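Local coordinates for protein hydrogenase maturation factor (Thermoanaerobacter tengcongensis, PDB 3VTH) that probably transfers the carbamoyl group of carbamoyl phosphate, with ATP, to the C-terminal cysteine of HypE during maturation of [NiFe]-hydrogenases, at residues S631-Y637 with A671-T676. Sequence-based numbering, arbitrary orientation.
With PO4 (phosphate ion), chain K.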
loop_
_atom_site.group_PDB
_atom_site.type_symbol
_atom_site.label_atom_id
_atom_site.label_comp_id
_atom_site.label_asym_id
_atom_site.label_seq_id
_atom_site.Cartn_x
_atom_site.Cartn_y
_atom_site.Cartn_z
ATOM N N SER A 631 -9.426 -22.504 -18.898
ATOM C CA SER A 631 -9.277 -23.953 -18.970
ATOM C C SER A 631 -9.157 -24.573 -17.589
ATOM O O SER A 631 -8.715 -23.918 -16.633
ATOM C CB SER A 631 -8.070 -24.341 -19.830
ATOM O OG SER A 631 -7.928 -25.751 -19.916
ATOM N N GLU A 632 -9.555 -25.843 -17.509
ATOM C CA GLU A 632 -9.380 -26.659 -16.308
ATOM C C GLU A 632 -8.233 -27.643 -16.498
ATOM O O GLU A 632 -7.899 -28.384 -15.583
ATOM C CB GLU A 632 -10.668 -27.433 -15.974
ATOM C CG GLU A 632 -11.869 -26.564 -15.608
ATOM C CD GLU A 632 -11.653 -25.794 -14.326
ATOM O OE1 GLU A 632 -12.041 -24.608 -14.264
ATOM O OE2 GLU A 632 -11.084 -26.365 -13.376
ATOM N N GLU A 633 -7.636 -27.655 -17.687
ATOM C CA GLU A 633 -6.556 -28.590 -17.985
ATOM C C GLU A 633 -5.260 -28.202 -17.269
ATOM O O GLU A 633 -5.072 -27.048 -16.876
ATOM C CB GLU A 633 -6.327 -28.726 -19.494
ATOM C CG GLU A 633 -7.549 -29.234 -20.284
ATOM C CD GLU A 633 -8.124 -30.536 -19.738
ATOM O OE1 GLU A 633 -9.330 -30.557 -19.415
ATOM O OE2 GLU A 633 -7.380 -31.538 -19.631
ATOM N N TYR A 634 -4.370 -29.176 -17.106
ATOM C CA TYR A 634 -3.133 -28.948 -16.359
ATOM C C TYR A 634 -2.068 -29.970 -16.725
ATOM O O TYR A 634 -2.322 -30.928 -17.464
ATOM C CB TYR A 634 -3.407 -28.951 -14.849
ATOM C CG TYR A 634 -3.791 -30.300 -14.310
ATOM C CD1 TYR A 634 -2.814 -31.169 -13.827
ATOM C CD2 TYR A 634 -5.121 -30.724 -14.291
ATOM C CE1 TYR A 634 -3.138 -32.422 -13.336
ATOM C CE2 TYR A 634 -5.458 -31.989 -13.796
ATOM C CZ TYR A 634 -4.451 -32.823 -13.317
ATOM O OH TYR A 634 -4.730 -34.074 -12.818
ATOM N N TYR A 635 -0.874 -29.757 -16.199
ATOM C CA TYR A 635 0.253 -30.611 -16.506
ATOM C C TYR A 635 0.497 -31.604 -15.369
ATOM O O TYR A 635 0.177 -31.325 -14.217
ATOM C CB TYR A 635 1.503 -29.748 -16.737
ATOM C CG TYR A 635 1.405 -28.887 -17.973
ATOM C CD1 TYR A 635 1.395 -29.471 -19.243
ATOM C CD2 TYR A 635 1.303 -27.496 -17.884
ATOM C CE1 TYR A 635 1.311 -28.708 -20.379
ATOM C CE2 TYR A 635 1.208 -26.713 -19.031
ATOM C CZ TYR A 635 1.215 -27.334 -20.276
ATOM O OH TYR A 635 1.120 -26.601 -21.435
ATOM N N GLU A 636 1.058 -32.755 -15.709
ATOM C CA GLU A 636 1.474 -33.739 -14.726
ATOM C C GLU A 636 2.677 -33.245 -13.901
ATOM O O GLU A 636 3.576 -32.575 -14.422
ATOM C CB GLU A 636 1.819 -35.049 -15.434
ATOM C CG GLU A 636 2.142 -36.205 -14.499
ATOM C CD GLU A 636 3.157 -37.180 -15.086
ATOM O OE1 GLU A 636 2.901 -38.401 -15.039
ATOM O OE2 GLU A 636 4.216 -36.729 -15.583
ATOM N N TYR A 637 2.666 -33.571 -12.614
ATOM C CA TYR A 637 3.797 -33.308 -11.725
ATOM C C TYR A 637 4.049 -34.519 -10.839
ATOM O O TYR A 637 3.211 -35.414 -10.716
ATOM C CB TYR A 637 3.553 -32.077 -10.846
ATOM C CG TYR A 637 2.239 -32.141 -10.117
ATOM C CD1 TYR A 637 2.137 -32.719 -8.846
ATOM C CD2 TYR A 637 1.090 -31.639 -10.713
ATOM C CE1 TYR A 637 0.906 -32.793 -8.202
ATOM C CE2 TYR A 637 -0.115 -31.692 -10.084
ATOM C CZ TYR A 637 -0.206 -32.266 -8.841
ATOM O OH TYR A 637 -1.434 -32.291 -8.264
ATOM N N ALA A 671 -2.788 -21.034 -18.995
ATOM C CA ALA A 671 -3.857 -21.533 -18.140
ATOM C C ALA A 671 -3.473 -22.889 -17.530
ATOM O O ALA A 671 -3.624 -23.099 -16.330
ATOM C CB ALA A 671 -5.179 -21.620 -18.915
ATOM N N LYS A 672 -2.958 -23.791 -18.365
ATOM C CA LYS A 672 -2.525 -25.123 -17.914
ATOM C C LYS A 672 -1.405 -25.022 -16.876
ATOM O O LYS A 672 -1.362 -25.788 -15.897
ATOM C CB LYS A 672 -2.047 -25.953 -19.108
ATOM C CG LYS A 672 -3.159 -26.462 -20.055
ATOM C CD LYS A 672 -2.574 -27.331 -21.188
ATOM C CE LYS A 672 -2.225 -28.742 -20.724
ATOM N NZ LYS A 672 -1.772 -29.581 -21.871
ATOM N N PHE A 673 -0.475 -24.107 -17.105
ATOM C CA PHE A 673 0.604 -23.877 -16.146
ATOM C C PHE A 673 0.079 -23.343 -14.804
ATOM O O PHE A 673 0.480 -23.849 -13.745
ATOM C CB PHE A 673 1.691 -22.962 -16.741
ATOM C CG PHE A 673 2.661 -22.435 -15.729
ATOM C CD1 PHE A 673 3.521 -23.298 -15.048
ATOM C CD2 PHE A 673 2.708 -21.071 -15.445
ATOM C CE1 PHE A 673 4.413 -22.806 -14.074
ATOM C CE2 PHE A 673 3.600 -20.567 -14.486
ATOM C CZ PHE A 673 4.452 -21.434 -13.799
ATOM N N HIS A 674 -0.798 -22.331 -14.838
ATOM C CA HIS A 674 -1.375 -21.765 -13.597
ATOM C C HIS A 674 -2.097 -22.874 -12.812
ATOM O O HIS A 674 -1.924 -23.011 -11.600
ATOM C CB HIS A 674 -2.352 -20.626 -13.898
ATOM C CG HIS A 674 -1.702 -19.302 -14.178
ATOM N ND1 HIS A 674 -1.130 -18.992 -15.393
ATOM C CD2 HIS A 674 -1.565 -18.195 -13.403
ATOM C CE1 HIS A 674 -0.664 -17.753 -15.354
ATOM N NE2 HIS A 674 -0.920 -17.245 -14.159
ATOM N N ASN A 675 -2.887 -23.676 -13.521
ATOM C CA ASN A 675 -3.636 -24.767 -12.888
ATOM C C ASN A 675 -2.747 -25.828 -12.249
ATOM O O ASN A 675 -3.102 -26.403 -11.216
ATOM C CB ASN A 675 -4.576 -25.444 -13.886
ATOM C CG ASN A 675 -5.731 -24.564 -14.303
ATOM O OD1 ASN A 675 -6.145 -23.638 -13.582
ATOM N ND2 ASN A 675 -6.268 -24.851 -15.487
ATOM N N THR A 676 -1.610 -26.098 -12.883
ATOM C CA THR A 676 -0.611 -27.016 -12.357
ATOM C C THR A 676 -0.075 -26.538 -10.982
ATOM O O THR A 676 -0.023 -27.309 -10.009
ATOM C CB THR A 676 0.546 -27.180 -13.354
ATOM O OG1 THR A 676 0.016 -27.583 -14.625
ATOM C CG2 THR A 676 1.553 -28.246 -12.861
HETATM P P PO4 K . -11.032 -27.175 -20.736
HETATM O O1 PO4 K . -11.958 -25.988 -20.901
HETATM O O2 PO4 K . -11.721 -28.434 -21.222
HETATM O O3 PO4 K . -9.768 -26.943 -21.543
HETATM O O4 PO4 K . -10.735 -27.348 -19.267
#
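In the second subdomain of the Kae1-like carbamoyltransferase domain, segment 631-637, in the loop between helix 619-626 and strand 639-641, is tied to helix 666-692 through Asn675, Thr676 and Lys672. The amide of Asn675 spends both N-H groups on loop carbonyls: Asn675 ND2 lies 2.9 Å from Ser631 O, above that carbonyl's plane, and 2.9 Å from Glu633 O, in a nearly straight bond (173°). Both acceptors lie in the amide plane, and bonds at both ends of the amide, ND2 and OD1 (to Tyr708 OH), fix its flip. At the next helix residue, Thr676 OG1 accepts from Tyr635 N at 2.8 Å. With OG1 beside its own backbone N (chi1 -55°), Thr676 OG1 also turns back to Lys672 O, 2.6 Å away, and bridges loop and helix backbones. The Tyr635 ring crosses the Lys672 chain at about a right angle; Lys672 CE lies over one ring face, a CH-pi contact 3.9 Å from the centroid, while Tyr635 CE2 meets Lys672 CB at 3.3 Å. Asp659 OD2 of helix 649-662 hydrogen-bonds Tyr635 OH and forms a salt bridge with Lys672 NZ. A leucine in place of Tyr635 would probably cost Lys672 CE its aromatic face and leave Asp659 without its hydroxyl partner. Ser631 OG donates to a phosphate ion, probably from the crystallisation liquor, which Glu632 N also reaches. This is an irregular loop packed along a helix, its backbone held by helix side chains, with an ST turn at its start, Glu633 N to Ser631 OG.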